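Local coordinates for protein glycoside hydrolase family 31 (Trueperella pyogenes, PDB 5I0E) that probably hydrolyses alpha-glucosidic bonds with a family 31 TIM-barrel domain, and binds alpha-D-glucopyranose there, at residues I382-W387 with D460-K465; Y510-S515 with H525-A530. All coordinates share one frame; numbering follows the deposited sequence.

How the interactions relate
Both contacts are buried and belong to the same parallel barrel sheet: interaction 1 pairs strand 383-388 with strand 463-466, interaction 2 pairs strand 514-515 with strand 527-529. The two pairs are neighbours, since F464 O lies 2.9 Å from F514 N, a probable hydrogen bond that joins them around the barrel. Their chemistry differs. In 382-387 with 460-465 an aspartate carboxylate stands in for a strand bond at the start of the pair, whereas in 510-515 with 525-530 an ordered water bridges hydroxyls and carbonyl oxygens of both segments. At the other end they converge on one glucose, where the chain of K465 packs against the indole of W529, K465 CE to W529 CH2 3.3 Å.

Interaction 1 (I382-W387 with D460-K465); sequences IRVILW and DIDGFK. With GLC (alpha-D-glucopyranose), chain B.
At the sugar-binding end of the TIM barrel, W387 and K465 lie side by side on adjacent parallel strands and reach the same glucose. K465, extended with CG anti to its backbone N (chi1 177°), passes the indole near its plane, K465 CD 4.0 Å from W387 CD1, and delivers NZ to glucose O3 at 3.2 Å. NZ also forms a salt bridge with E330, while the indole NE1 is held by D467, which probably helps hold both sugar-facing groups in place. Behind them, L386 N bonds to G463 O, and K465 N donates to L386 O at 2.9 Å. At the start of the pair D462 grips V384 twice. D462 OD2 takes V384 N on its anti lone pair at 2.9 Å, and D462 N donates to V384 O, almost in line with the carbonyl; H378 also bonds OD2. Glycine suits position 463 because I385 CD1 lies only 3.5 Å from G463 CA, where a CB would clash. L386 and F464 point to the other side of the sheet, and L386 CD1 meets I461 CD1 at 3.8 Å. Helix 370-379 and helix 453-457 pack on I461, and strand 326-329 pairs with the far edge of strand 383-388.

Interaction 2 (Y510-S515 with H525-A530); sequences YPVTFS and HGLYWA. With GLC (alpha-D-glucopyranose), chain B.
L527 O is gripped by two donors: S515 N at 3.1 Å, well above the carbonyl plane, and an ordered water at 2.7 Å. That water ties both segments together, for it also donates to H525 O and accepts from two hydroxyls. T513 OG1 reaches it at 2.6 Å, placed between the backbone N and the carbonyl carbon (chi1 62°), and S515 OG reaches it at 2.9 Å while bonding T466 as well. Small hydroxyl side chains fit here because each brings a polar atom to the water without bulk. G526 CA passes close to T513 OG1, where a CB would collide, and its positive phi also favours glycine. L527 N to T513 O, 2.7 Å, and W529 N to S515 O complete the pairing of two consecutive parallel strands of the TIM barrel, joined by an eleven-residue connection without a helix. On the side of F514 and L527, the F514 ring meets L527 CB at its edge, and F514 CZ touches W529 CB at 3.4 Å. W529 CE3 lies over one face of F514, yet the rings, 27° apart, are slid so far that they barely overlap. The W529 indole reaches the sugar with its edge, W529 CZ2 3.5 Å from glucose O2. An alanine in place of W529 would probably uncover that face of F514 and deprive K465 of its cation-pi partner beside the glucose. T513 and S515 face helix 485-506.

Interaction 1 (I382-W387 with D460-K465)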
ATOM      1  N   ILE A 382      -2.879  -5.407  27.438  1.00 34.36           N
ATOM      2  CA  ILE A 382      -3.300  -4.807  26.152  1.00 32.41           C
ATOM      3  C   ILE A 382      -2.279  -3.750  25.776  1.00 31.77           C
ATOM      4  O   ILE A 382      -1.929  -2.914  26.603  1.00 31.75           O
ATOM      5  CB  ILE A 382      -4.704  -4.167  26.261  1.00 32.06           C
ATOM      6  CG1 ILE A 382      -5.710  -5.199  26.786  1.00 32.56           C
ATOM      7  CG2 ILE A 382      -5.170  -3.627  24.909  1.00 31.17           C
ATOM      8  CD1 ILE A 382      -7.107  -4.661  27.024  1.00 32.55           C
ATOM      9  N   ARG A 383      -1.812  -3.792  24.532  1.00 30.77           N
ATOM     10  CA  ARG A 383      -0.837  -2.823  24.028  1.00 30.15           C
ATOM     11  C   ARG A 383      -1.549  -1.722  23.259  1.00 29.48           C
ATOM     12  O   ARG A 383      -2.653  -1.945  22.729  1.00 28.32           O
ATOM     13  CB  ARG A 383       0.194  -3.517  23.131  1.00 30.16           C
ATOM     14  CG  ARG A 383       1.389  -4.100  23.905  1.00 31.45           C
ATOM     15  CD  ARG A 383       1.057  -5.410  24.600  1.00 32.07           C
ATOM     16  NE  ARG A 383       2.206  -5.929  25.354  1.00 33.56           N
ATOM     17  CZ  ARG A 383       2.245  -7.111  25.978  1.00 34.07           C
ATOM     18  NH1 ARG A 383       1.208  -7.942  25.960  1.00 33.26           N
ATOM     19  NH2 ARG A 383       3.336  -7.457  26.644  1.00 35.88           N
ATOM     20  N   VAL A 384      -0.916  -0.543  23.176  1.00 28.88           N
ATOM     21  CA  VAL A 384      -1.549   0.633  22.563  1.00 27.68           C
ATOM     22  C   VAL A 384      -0.757   1.103  21.341  1.00 26.67           C
ATOM     23  O   VAL A 384       0.466   1.184  21.368  1.00 26.90           O
ATOM     24  CB  VAL A 384      -1.693   1.768  23.601  1.00 28.63           C
ATOM     25  CG1 VAL A 384      -2.633   2.869  23.107  1.00 28.28           C
ATOM     26  CG2 VAL A 384      -2.189   1.207  24.934  1.00 29.53           C
ATOM     27  N   ILE A 385      -1.471   1.431  20.281  1.00 25.89           N
ATOM     28  CA  ILE A 385      -0.898   1.885  19.005  1.00 25.70           C
ATOM     29  C   ILE A 385      -1.579   3.208  18.602  1.00 25.27           C
ATOM     30  O   ILE A 385      -2.820   3.299  18.653  1.00 25.09           O
ATOM     31  CB  ILE A 385      -1.147   0.835  17.882  1.00 25.58           C
ATOM     32  CG1 ILE A 385      -0.636  -0.560  18.254  1.00 26.06           C
ATOM     33  CG2 ILE A 385      -0.569   1.273  16.541  1.00 25.65           C
ATOM     34  CD1 ILE A 385       0.855  -0.684  18.337  1.00 26.74           C
ATOM     35  N   LEU A 386      -0.791   4.205  18.184  1.00 25.20           N
ATOM     36  CA  LEU A 386      -1.308   5.509  17.778  1.00 24.91           C
ATOM     37  C   LEU A 386      -1.102   5.775  16.288  1.00 24.88           C
ATOM     38  O   LEU A 386      -0.042   5.507  15.742  1.00 26.01           O
ATOM     39  CB  LEU A 386      -0.654   6.634  18.578  1.00 25.72           C
ATOM     40  CG  LEU A 386      -0.749   6.568  20.112  1.00 26.39           C
ATOM     41  CD1 LEU A 386      -0.156   7.826  20.715  1.00 27.00           C
ATOM     42  CD2 LEU A 386      -2.176   6.381  20.601  1.00 26.38           C
ATOM     43  N   TRP A 387      -2.131   6.310  15.631  1.00 24.08           N
ATOM     44  CA  TRP A 387      -2.112   6.580  14.195  1.00 23.34           C
ATOM     45  C   TRP A 387      -1.174   7.740  13.915  1.00 23.63           C
ATOM     46  O   TRP A 387      -1.005   8.640  14.748  1.00 23.51           O
ATOM     47  CB  TRP A 387      -3.544   6.913  13.770  1.00 23.19           C
ATOM     48  CG  TRP A 387      -3.838   7.205  12.357  1.00 22.99           C
ATOM     49  CD1 TRP A 387      -4.278   6.315  11.423  1.00 22.94           C
ATOM     50  CD2 TRP A 387      -3.818   8.477  11.725  1.00 23.01           C
ATOM     51  NE1 TRP A 387      -4.494   6.946  10.237  1.00 23.17           N
ATOM     52  CE2 TRP A 387      -4.239   8.278  10.388  1.00 23.34           C
ATOM     53  CE3 TRP A 387      -3.493   9.768  12.152  1.00 23.09           C
ATOM     54  CZ2 TRP A 387      -4.331   9.330   9.453  1.00 23.76           C
ATOM     55  CZ3 TRP A 387      -3.571  10.807  11.248  1.00 23.66           C
ATOM     56  CH2 TRP A 387      -3.992  10.585   9.894  1.00 24.06           C
ATOM     57  N   ASP A 460       4.680   5.565  27.121  1.00 36.56           N
ATOM     58  CA  ASP A 460       4.826   4.098  27.011  1.00 37.06           C
ATOM     59  C   ASP A 460       3.976   3.409  25.910  1.00 35.51           C
ATOM     60  O   ASP A 460       3.635   2.240  26.063  1.00 34.79           O
ATOM     61  CB  ASP A 460       4.605   3.432  28.405  1.00 38.19           C
ATOM     62  CG  ASP A 460       5.363   2.107  28.579  1.00 38.89           C
ATOM     63  OD1 ASP A 460       6.383   1.890  27.901  1.00 38.99           O
ATOM     64  OD2 ASP A 460       4.941   1.277  29.423  1.00 39.96           O
ATOM     65  N   ILE A 461       3.653   4.090  24.801  1.00 34.75           N
ATOM     66  CA  ILE A 461       2.965   3.399  23.704  1.00 33.89           C
ATOM     67  C   ILE A 461       3.859   2.344  23.073  1.00 33.59           C
ATOM     68  O   ILE A 461       5.093   2.363  23.199  1.00 34.79           O
ATOM     69  CB  ILE A 461       2.385   4.317  22.608  1.00 33.88           C
ATOM     70  CG1 ILE A 461       3.474   5.077  21.867  1.00 34.71           C
ATOM     71  CG2 ILE A 461       1.375   5.281  23.204  1.00 34.33           C
ATOM     72  CD1 ILE A 461       3.003   5.654  20.545  1.00 34.15           C
ATOM     73  N   ASP A 462       3.217   1.403  22.405  1.00 32.38           N
ATOM     74  CA  ASP A 462       3.890   0.216  21.951  1.00 31.94           C
ATOM     75  C   ASP A 462       4.160   0.222  20.462  1.00 31.62           C
ATOM     76  O   ASP A 462       4.887  -0.642  19.973  1.00 33.55           O
ATOM     77  CB  ASP A 462       3.074  -0.989  22.376  1.00 31.44           C
ATOM     78  CG  ASP A 462       2.880  -1.028  23.868  1.00 32.13           C
ATOM     79  OD1 ASP A 462       3.878  -1.172  24.607  1.00 33.50           O
ATOM     80  OD2 ASP A 462       1.740  -0.850  24.325  1.00 31.76           O
ATOM     81  N   GLY A 463       3.601   1.179  19.731  1.00 30.26           N
ATOM     82  CA  GLY A 463       3.763   1.193  18.291  1.00 29.27           C
ATOM     83  C   GLY A 463       2.880   2.225  17.641  1.00 28.06           C
ATOM     84  O   GLY A 463       2.192   2.984  18.330  1.00 28.04           O
ATOM     85  N   PHE A 464       2.912   2.247  16.317  1.00 27.01           N
ATOM     86  CA  PHE A 464       2.267   3.281  15.543  1.00 26.60           C
ATOM     87  C   PHE A 464       1.561   2.681  14.342  1.00 25.75           C
ATOM     88  O   PHE A 464       2.098   1.799  13.686  1.00 25.72           O
ATOM     89  CB  PHE A 464       3.306   4.279  15.025  1.00 27.21           C
ATOM     90  CG  PHE A 464       4.018   5.048  16.103  1.00 28.09           C
ATOM     91  CD1 PHE A 464       3.441   6.187  16.660  1.00 28.41           C
ATOM     92  CD2 PHE A 464       5.280   4.658  16.537  1.00 28.81           C
ATOM     93  CE1 PHE A 464       4.113   6.922  17.632  1.00 29.31           C
ATOM     94  CE2 PHE A 464       5.948   5.376  17.509  1.00 29.87           C
ATOM     95  CZ  PHE A 464       5.362   6.507  18.070  1.00 29.93           C
ATOM     96  N   LYS A 465       0.354   3.157  14.063  1.00 25.21           N
ATOM     97  CA  LYS A 465      -0.281   2.883  12.797  1.00 24.66           C
ATOM     98  C   LYS A 465       0.227   3.958  11.808  1.00 24.69           C
ATOM     99  O   LYS A 465      -0.308   5.067  11.714  1.00 24.80           O
ATOM    100  CB  LYS A 465      -1.813   2.837  12.935  1.00 24.24           C
ATOM    101  CG  LYS A 465      -2.542   2.623  11.635  1.00 24.25           C
ATOM    102  CD  LYS A 465      -4.025   2.342  11.853  1.00 24.49           C
ATOM    103  CE  LYS A 465      -4.678   1.988  10.518  1.00 24.57           C
ATOM    104  NZ  LYS A 465      -6.137   1.718  10.568  1.00 24.75           N
TER
HETATM  105  C1  GLC B   1      -6.882   6.118   6.270  1.00 30.33           C
HETATM  106  C2  GLC B   1      -6.776   4.689   6.794  1.00 30.01           C
HETATM  107  C3  GLC B   1      -7.987   4.329   7.643  1.00 28.76           C
HETATM  108  C4  GLC B   1      -8.107   5.333   8.790  1.00 28.34           C
HETATM  109  C5  GLC B   1      -8.164   6.761   8.260  1.00 27.81           C
HETATM  110  C6  GLC B   1      -8.102   7.721   9.449  1.00 27.56           C
HETATM  111  O1  GLC B   1      -7.976   6.157   5.362  1.00 37.91           O
HETATM  112  O2  GLC B   1      -6.645   3.788   5.697  1.00 29.35           O
HETATM  113  O3  GLC B   1      -7.819   3.006   8.161  1.00 27.95           O
HETATM  114  O4  GLC B   1      -9.262   5.068   9.611  1.00 26.62           O
HETATM  115  O5  GLC B   1      -7.096   7.044   7.344  1.00 28.79           O
HETATM  116  O6  GLC B   1      -8.371   9.061   9.005  1.00 27.70           O

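Interaction 2 (Y510-S515 with H525-A530)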
ATOM      1  N   TYR A 510       9.942  -3.278  20.453  1.00 37.51           N
ATOM      2  CA  TYR A 510       9.812  -3.928  19.171  1.00 36.42           C
ATOM      3  C   TYR A 510       9.327  -2.898  18.144  1.00 34.73           C
ATOM      4  O   TYR A 510       8.535  -2.026  18.502  1.00 34.17           O
ATOM      5  CB  TYR A 510       8.801  -5.091  19.248  1.00 36.44           C
ATOM      6  CG  TYR A 510       9.324  -6.373  19.870  1.00 37.64           C
ATOM      7  CD1 TYR A 510       9.243  -6.590  21.237  1.00 38.67           C
ATOM      8  CD2 TYR A 510       9.867  -7.388  19.080  1.00 38.34           C
ATOM      9  CE1 TYR A 510       9.706  -7.765  21.803  1.00 39.66           C
ATOM     10  CE2 TYR A 510      10.333  -8.565  19.643  1.00 39.15           C
ATOM     11  CZ  TYR A 510      10.243  -8.746  20.999  1.00 39.83           C
ATOM     12  OH  TYR A 510      10.699  -9.907  21.573  1.00 41.75           O
ATOM     13  N   PRO A 511       9.772  -3.004  16.871  1.00 33.73           N
ATOM     14  CA  PRO A 511       9.370  -2.092  15.793  1.00 32.79           C
ATOM     15  C   PRO A 511       8.000  -2.403  15.196  1.00 31.91           C
ATOM     16  O   PRO A 511       7.869  -2.689  13.984  1.00 31.83           O
ATOM     17  CB  PRO A 511      10.465  -2.302  14.755  1.00 33.70           C
ATOM     18  CG  PRO A 511      10.881  -3.724  14.942  1.00 34.17           C
ATOM     19  CD  PRO A 511      10.831  -3.934  16.424  1.00 34.57           C
ATOM     20  N   VAL A 512       6.985  -2.352  16.048  1.00 30.91           N
ATOM     21  CA  VAL A 512       5.637  -2.627  15.633  1.00 29.79           C
ATOM     22  C   VAL A 512       5.067  -1.363  14.983  1.00 28.72           C
ATOM     23  O   VAL A 512       4.534  -0.498  15.657  1.00 28.64           O
ATOM     24  CB  VAL A 512       4.769  -3.120  16.815  1.00 29.75           C
ATOM     25  CG1 VAL A 512       3.312  -3.299  16.384  1.00 28.97           C
ATOM     26  CG2 VAL A 512       5.330  -4.423  17.365  1.00 30.39           C
ATOM     27  N   THR A 513       5.254  -1.254  13.674  1.00 28.23           N
ATOM     28  CA  THR A 513       4.570  -0.274  12.861  1.00 27.37           C
ATOM     29  C   THR A 513       3.478  -1.012  12.083  1.00 26.86           C
ATOM     30  O   THR A 513       3.612  -2.193  11.773  1.00 27.25           O
ATOM     31  CB  THR A 513       5.535   0.445  11.913  1.00 27.54           C
ATOM     32  OG1 THR A 513       6.134  -0.485  11.002  1.00 27.43           O
ATOM     33  CG2 THR A 513       6.592   1.143  12.706  1.00 28.17           C
ATOM     34  N   PHE A 514       2.387  -0.323  11.791  1.00 26.23           N
ATOM     35  CA  PHE A 514       1.252  -0.925  11.097  1.00 25.79           C
ATOM     36  C   PHE A 514       0.943  -0.006   9.912  1.00 25.48           C
ATOM     37  O   PHE A 514       0.418   1.076  10.095  1.00 24.82           O
ATOM     38  CB  PHE A 514       0.096  -1.051  12.097  1.00 25.76           C
ATOM     39  CG  PHE A 514      -1.066  -1.903  11.646  1.00 25.51           C
ATOM     40  CD1 PHE A 514      -0.880  -3.191  11.182  1.00 25.75           C
ATOM     41  CD2 PHE A 514      -2.369  -1.426  11.767  1.00 25.34           C
ATOM     42  CE1 PHE A 514      -1.955  -3.987  10.818  1.00 25.69           C
ATOM     43  CE2 PHE A 514      -3.453  -2.213  11.400  1.00 25.23           C
ATOM     44  CZ  PHE A 514      -3.245  -3.501  10.939  1.00 25.40           C
ATOM     45  N   SER A 515       1.297  -0.458   8.701  1.00 25.92           N
ATOM     46  CA  SER A 515       1.321   0.374   7.499  1.00 26.16           C
ATOM     47  C   SER A 515       0.464  -0.241   6.405  1.00 26.68           C
ATOM     48  O   SER A 515       0.201  -1.436   6.427  1.00 25.87           O
ATOM     49  CB  SER A 515       2.753   0.486   6.968  1.00 26.55           C
ATOM     50  OG  SER A 515       3.614   1.135   7.877  1.00 26.48           O
ATOM     51  N   HIS A 525      10.264  -4.054   7.649  1.00 34.08           N
ATOM     52  CA  HIS A 525       9.803  -2.952   8.470  1.00 33.52           C
ATOM     53  C   HIS A 525       8.348  -3.122   8.870  1.00 32.58           C
ATOM     54  O   HIS A 525       7.432  -2.639   8.191  1.00 33.00           O
ATOM     55  CB  HIS A 525      10.018  -1.639   7.704  1.00 33.99           C
ATOM     56  CG  HIS A 525      11.459  -1.365   7.385  1.00 35.45           C
ATOM     57  ND1 HIS A 525      12.406  -1.138   8.366  1.00 36.27           N
ATOM     58  CD2 HIS A 525      12.118  -1.296   6.203  1.00 36.47           C
ATOM     59  CE1 HIS A 525      13.588  -0.945   7.799  1.00 37.85           C
ATOM     60  NE2 HIS A 525      13.443  -1.040   6.490  1.00 37.90           N
ATOM     61  N   GLY A 526       8.141  -3.818   9.980  1.00 31.92           N
ATOM     62  CA  GLY A 526       6.853  -3.846  10.644  1.00 30.86           C
ATOM     63  C   GLY A 526       5.769  -4.678   9.996  1.00 30.07           C
ATOM     64  O   GLY A 526       6.056  -5.619   9.250  1.00 30.29           O
ATOM     65  N   LEU A 527       4.524  -4.298  10.289  1.00 29.21           N
ATOM     66  CA  LEU A 527       3.321  -5.054   9.911  1.00 28.71           C
ATOM     67  C   LEU A 527       2.648  -4.274   8.825  1.00 28.49           C
ATOM     68  O   LEU A 527       2.948  -3.074   8.649  1.00 28.49           O
ATOM     69  CB  LEU A 527       2.362  -5.174  11.101  1.00 28.47           C
ATOM     70  CG  LEU A 527       2.682  -6.165  12.228  1.00 29.67           C
ATOM     71  CD1 LEU A 527       4.139  -6.233  12.636  1.00 30.36           C
ATOM     72  CD2 LEU A 527       1.819  -5.860  13.436  1.00 30.09           C
ATOM     73  N   TYR A 528       1.724  -4.949   8.127  1.00 28.03           N
ATOM     74  CA  TYR A 528       0.985  -4.396   6.999  1.00 27.51           C
ATOM     75  C   TYR A 528      -0.506  -4.774   7.066  1.00 27.23           C
ATOM     76  O   TYR A 528      -0.840  -5.839   7.569  1.00 28.17           O
ATOM     77  CB  TYR A 528       1.670  -4.818   5.678  1.00 28.40           C
ATOM     78  CG  TYR A 528       2.987  -4.123   5.557  1.00 28.76           C
ATOM     79  CD1 TYR A 528       4.141  -4.654   6.144  1.00 29.42           C
ATOM     80  CD2 TYR A 528       3.070  -2.859   4.956  1.00 28.98           C
ATOM     81  CE1 TYR A 528       5.352  -3.948   6.113  1.00 30.32           C
ATOM     82  CE2 TYR A 528       4.275  -2.169   4.893  1.00 29.57           C
ATOM     83  CZ  TYR A 528       5.408  -2.701   5.482  1.00 30.23           C
ATOM     84  OH  TYR A 528       6.589  -1.981   5.440  1.00 31.85           O
ATOM     85  N   TRP A 529      -1.402  -3.873   6.654  1.00 26.38           N
ATOM     86  CA  TRP A 529      -2.838  -4.195   6.462  1.00 25.87           C
ATOM     87  C   TRP A 529      -3.249  -3.788   5.064  1.00 25.90           C
ATOM     88  O   TRP A 529      -2.609  -2.937   4.464  1.00 25.53           O
ATOM     89  CB  TRP A 529      -3.749  -3.579   7.555  1.00 25.54           C
ATOM     90  CG  TRP A 529      -4.388  -2.209   7.290  1.00 25.66           C
ATOM     91  CD1 TRP A 529      -5.672  -1.974   6.910  1.00 25.98           C
ATOM     92  CD2 TRP A 529      -3.789  -0.916   7.453  1.00 26.08           C
ATOM     93  NE1 TRP A 529      -5.906  -0.627   6.783  1.00 25.63           N
ATOM     94  CE2 TRP A 529      -4.764   0.046   7.105  1.00 26.01           C
ATOM     95  CE3 TRP A 529      -2.519  -0.468   7.888  1.00 26.39           C
ATOM     96  CZ2 TRP A 529      -4.511   1.427   7.163  1.00 26.16           C
ATOM     97  CZ3 TRP A 529      -2.270   0.902   7.942  1.00 26.20           C
ATOM     98  CH2 TRP A 529      -3.256   1.830   7.569  1.00 26.04           C
ATOM     99  N   ALA A 530      -4.332  -4.381   4.564  1.00 26.34           N
ATOM    100  CA  ALA A 530      -4.754  -4.242   3.147  1.00 26.62           C
ATOM    101  C   ALA A 530      -5.466  -2.934   2.752  1.00 26.71           C
ATOM    102  O   ALA A 530      -5.816  -2.758   1.585  1.00 26.80           O
ATOM    103  CB  ALA A 530      -5.613  -5.427   2.750  1.00 26.79           C
TER
HETATM  104  C1  GLC B   1      -6.882   6.118   6.270  1.00 30.33           C
HETATM  105  C2  GLC B   1      -6.776   4.689   6.794  1.00 30.01           C
HETATM  106  C3  GLC B   1      -7.987   4.329   7.643  1.00 28.76           C
HETATM  107  C4  GLC B   1      -8.107   5.333   8.790  1.00 28.34           C
HETATM  108  C5  GLC B   1      -8.164   6.761   8.260  1.00 27.81           C
HETATM  109  C6  GLC B   1      -8.102   7.721   9.449  1.00 27.56           C
HETATM  110  O1  GLC B   1      -7.976   6.157   5.362  1.00 37.91           O
HETATM  111  O2  GLC B   1      -6.645   3.788   5.697  1.00 29.35           O
HETATM  112  O3  GLC B   1      -7.819   3.006   8.161  1.00 27.95           O
HETATM  113  O4  GLC B   1      -9.262   5.068   9.611  1.00 26.62           O
HETATM  114  O5  GLC B   1      -7.096   7.044   7.344  1.00 28.79           O
HETATM  115  O6  GLC B   1      -8.371   9.061   9.005  1.00 27.70           O
HETATM  116  O   HOH W   1       4.933  -1.243   8.860  1.00 32.91           O